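Local coordinates for D-3-phosphoglycerate dehydrogenase oxidoreductase protein (Ralstonia solanacearum, PDB 3GG9), which probably oxidises D-3-phosphoglycerate with NAD as cofactor, at residues 163-168 with 173-178. Sequence-based numbering, arbitrary orientation.
Sequences LGIFGY and QLVAGY
L163 and I165 on the strand, then Y168 beyond it, pack against V175, A176 and Q173 of the helix that follows. This is the first strand-turn-helix of a Rossmann-type domain, probably NAD-binding as in its family, opening the beta-alpha-beta unit of strands 162-166 and 185-189 with helix 170-181. The axes of strand 163-166 and helix segment 173-178 run almost antiparallel (174°), 9.2 Å apart at their closest. L163 lays its CD2 methyl beside the helix backbone, 3.8 Å from V175 O; W116 of helix 109-123 touches both L163 and V175. On I165, CG1 stands anti to the carbonyl carbon (chi1 -60°), which carries the ethyl branch to the helix: its tip, I165 CD1, lies 3.8 Å from V175 CG1, while I165 CG1 itself passes A176 CB at 4.1 Å. G167 lies in the turn and fits the first glycine of a GxGxxG pattern, consistent with a dinucleotide-binding loop. Past it, Y168 brings its ring along the first turn of 173-178. Q173 CB sits above one face, offset toward the rim, and A176 CB meets the ring edge in plane, 3.8 Å from Y168 CE1. V188 of the neighbouring strand and helix 192-200 pack on the same tyrosine, whose hydroxyl is hydrogen-bonded to D201. The extended Q173 side chain runs over the phenol end, its amide tilted 25° from the ring. Two waters complete the join: one lies between Y168 O and Q173 OE1, and the other donates to Y168 OH and, at 2.7 Å, to Q173 O.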
ATOM      1  N   LEU A 163     -15.130  -7.810   1.231  1.00 20.66           N
ATOM      2  CA  LEU A 163     -14.580  -7.450  -0.075  1.00 22.27           C
ATOM      3  C   LEU A 163     -15.544  -7.827  -1.200  1.00 28.06           C
ATOM      4  O   LEU A 163     -15.813  -9.014  -1.431  1.00 30.09           O
ATOM      5  CB  LEU A 163     -13.234  -8.154  -0.288  1.00 20.38           C
ATOM      6  CG  LEU A 163     -12.538  -7.972  -1.647  1.00 28.86           C
ATOM      7  CD1 LEU A 163     -12.172  -6.499  -1.906  1.00 26.01           C
ATOM      8  CD2 LEU A 163     -11.311  -8.892  -1.809  1.00 22.00           C
ATOM      9  N   GLY A 164     -16.078  -6.811  -1.888  1.00 22.57           N
ATOM     10  CA  GLY A 164     -16.857  -7.017  -3.105  1.00 19.52           C
ATOM     11  C   GLY A 164     -15.978  -7.029  -4.359  1.00 24.67           C
ATOM     12  O   GLY A 164     -15.156  -6.128  -4.578  1.00 23.74           O
ATOM     13  N   ILE A 165     -16.099  -8.090  -5.145  1.00 25.33           N
ATOM     14  CA  ILE A 165     -15.391  -8.200  -6.421  1.00 20.74           C
ATOM     15  C   ILE A 165     -16.411  -8.148  -7.549  1.00 26.89           C
ATOM     16  O   ILE A 165     -17.203  -9.080  -7.733  1.00 22.19           O
ATOM     17  CB  ILE A 165     -14.504  -9.486  -6.488  1.00 26.00           C
ATOM     18  CG1 ILE A 165     -13.445  -9.494  -5.365  1.00 24.98           C
ATOM     19  CG2 ILE A 165     -13.886  -9.653  -7.866  1.00 23.02           C
ATOM     20  CD1 ILE A 165     -12.471  -8.296  -5.383  1.00 21.89           C
ATOM     21  N   PHE A 166     -16.401  -7.038  -8.285  1.00 24.61           N
ATOM     22  CA  PHE A 166     -17.233  -6.871  -9.477  1.00 23.36           C
ATOM     23  C   PHE A 166     -16.465  -7.279 -10.754  1.00 30.37           C
ATOM     24  O   PHE A 166     -15.744  -6.465 -11.342  1.00 28.25           O
ATOM     25  CB  PHE A 166     -17.733  -5.409  -9.543  1.00 26.61           C
ATOM     26  CG  PHE A 166     -18.901  -5.170 -10.490  1.00 32.86           C
ATOM     27  CD1 PHE A 166     -19.609  -3.970 -10.420  1.00 33.99           C
ATOM     28  CD2 PHE A 166     -19.322  -6.133 -11.421  1.00 28.47           C
ATOM     29  CE1 PHE A 166     -20.691  -3.710 -11.288  1.00 37.27           C
ATOM     30  CE2 PHE A 166     -20.396  -5.892 -12.289  1.00 22.92           C
ATOM     31  CZ  PHE A 166     -21.085  -4.672 -12.221  1.00 31.84           C
ATOM     32  N   GLY A 167     -16.653  -8.534 -11.187  1.00 25.96           N
ATOM     33  CA  GLY A 167     -15.964  -9.091 -12.363  1.00 22.52           C
ATOM     34  C   GLY A 167     -14.955 -10.126 -11.926  1.00 27.72           C
ATOM     35  O   GLY A 167     -14.076  -9.853 -11.106  1.00 32.61           O
ATOM     36  N   TYR A 168     -15.070 -11.325 -12.463  1.00 25.63           N
ATOM     37  CA  TYR A 168     -14.230 -12.413 -12.004  1.00 26.69           C
ATOM     38  C   TYR A 168     -13.450 -13.030 -13.172  1.00 29.48           C
ATOM     39  O   TYR A 168     -13.491 -14.240 -13.410  1.00 31.51           O
ATOM     40  CB  TYR A 168     -15.096 -13.406 -11.225  1.00 25.27           C
ATOM     41  CG  TYR A 168     -14.334 -14.401 -10.350  1.00 28.05           C
ATOM     42  CD1 TYR A 168     -13.779 -14.022  -9.118  1.00 25.52           C
ATOM     43  CD2 TYR A 168     -14.191 -15.719 -10.755  1.00 33.52           C
ATOM     44  CE1 TYR A 168     -13.083 -14.941  -8.329  1.00 26.49           C
ATOM     45  CE2 TYR A 168     -13.493 -16.642  -9.982  1.00 32.47           C
ATOM     46  CZ  TYR A 168     -12.952 -16.249  -8.773  1.00 27.82           C
ATOM     47  OH  TYR A 168     -12.274 -17.186  -8.026  1.00 31.20           O
ATOM     48  N   GLN A 173      -9.931 -12.717 -10.024  1.00 19.10           N
ATOM     49  CA  GLN A 173      -9.676 -14.005  -9.355  1.00 20.30           C
ATOM     50  C   GLN A 173      -8.476 -13.895  -8.410  1.00 21.92           C
ATOM     51  O   GLN A 173      -8.524 -14.375  -7.274  1.00 22.80           O
ATOM     52  CB  GLN A 173      -9.433 -15.051 -10.416  1.00 21.38           C
ATOM     53  CG  GLN A 173      -8.952 -16.395  -9.876  1.00 33.24           C
ATOM     54  CD  GLN A 173      -8.930 -17.455 -10.943  1.00 55.17           C
ATOM     55  OE1 GLN A 173      -9.055 -17.157 -12.139  1.00 53.80           O
ATOM     56  NE2 GLN A 173      -8.780 -18.709 -10.521  1.00 52.18           N
ATOM     57  N   LEU A 174      -7.418 -13.233  -8.865  1.00 23.22           N
ATOM     58  CA  LEU A 174      -6.240 -13.007  -8.007  1.00 22.80           C
ATOM     59  C   LEU A 174      -6.560 -12.127  -6.803  1.00 18.91           C
ATOM     60  O   LEU A 174      -6.154 -12.403  -5.660  1.00 17.25           O
ATOM     61  CB  LEU A 174      -5.104 -12.415  -8.826  1.00 22.49           C
ATOM     62  CG  LEU A 174      -4.431 -13.355  -9.842  1.00 24.93           C
ATOM     63  CD1 LEU A 174      -3.326 -12.634 -10.603  1.00 22.80           C
ATOM     64  CD2 LEU A 174      -3.895 -14.650  -9.193  1.00 26.16           C
ATOM     65  N   VAL A 175      -7.274 -11.028  -7.060  1.00 20.78           N
ATOM     66  CA  VAL A 175      -7.652 -10.111  -6.010  1.00 19.61           C
ATOM     67  C   VAL A 175      -8.651 -10.687  -5.010  1.00 18.64           C
ATOM     68  O   VAL A 175      -8.521 -10.434  -3.816  1.00 20.86           O
ATOM     69  CB  VAL A 175      -8.222  -8.783  -6.603  1.00 16.45           C
ATOM     70  CG1 VAL A 175      -8.718  -7.886  -5.495  1.00 19.93           C
ATOM     71  CG2 VAL A 175      -7.141  -8.105  -7.418  1.00 16.41           C
ATOM     72  N   ALA A 176      -9.597 -11.499  -5.485  1.00 21.61           N
ATOM     73  CA  ALA A 176     -10.434 -12.306  -4.596  1.00 21.21           C
ATOM     74  C   ALA A 176      -9.595 -13.221  -3.661  1.00 21.34           C
ATOM     75  O   ALA A 176      -9.912 -13.359  -2.459  1.00 17.29           O
ATOM     76  CB  ALA A 176     -11.469 -13.123  -5.398  1.00 16.77           C
ATOM     77  N   GLY A 177      -8.548 -13.833  -4.216  1.00 22.45           N
ATOM     78  CA  GLY A 177      -7.605 -14.661  -3.457  1.00 20.97           C
ATOM     79  C   GLY A 177      -6.864 -13.892  -2.361  1.00 19.63           C
ATOM     80  O   GLY A 177      -6.705 -14.376  -1.240  1.00 18.68           O
ATOM     81  N   TYR A 178      -6.404 -12.683  -2.684  1.00 25.20           N
ATOM     82  CA  TYR A 178      -5.764 -11.815  -1.693  1.00 23.61           C
ATOM     83  C   TYR A 178      -6.697 -11.512  -0.523  1.00 21.78           C
ATOM     84  O   TYR A 178      -6.281 -11.517   0.658  1.00 18.35           O
ATOM     85  CB  TYR A 178      -5.305 -10.499  -2.343  1.00 19.37           C
ATOM     86  CG  TYR A 178      -4.316 -10.643  -3.483  1.00 20.57           C
ATOM     87  CD1 TYR A 178      -4.259  -9.697  -4.487  1.00 19.91           C
ATOM     88  CD2 TYR A 178      -3.404 -11.725  -3.540  1.00 17.22           C
ATOM     89  CE1 TYR A 178      -3.337  -9.798  -5.540  1.00 22.16           C
ATOM     90  CE2 TYR A 178      -2.499 -11.842  -4.595  1.00 20.12           C
ATOM     91  CZ  TYR A 178      -2.466 -10.870  -5.587  1.00 28.22           C
ATOM     92  OH  TYR A 178      -1.567 -10.969  -6.630  1.00 26.26           O
TER
HETATM   93  O   HOH W   1     -11.279 -16.413 -13.467  1.00 41.96           O
HETATM   94  O   HOH W   2      -9.467 -16.859  -6.645  1.00 47.09           O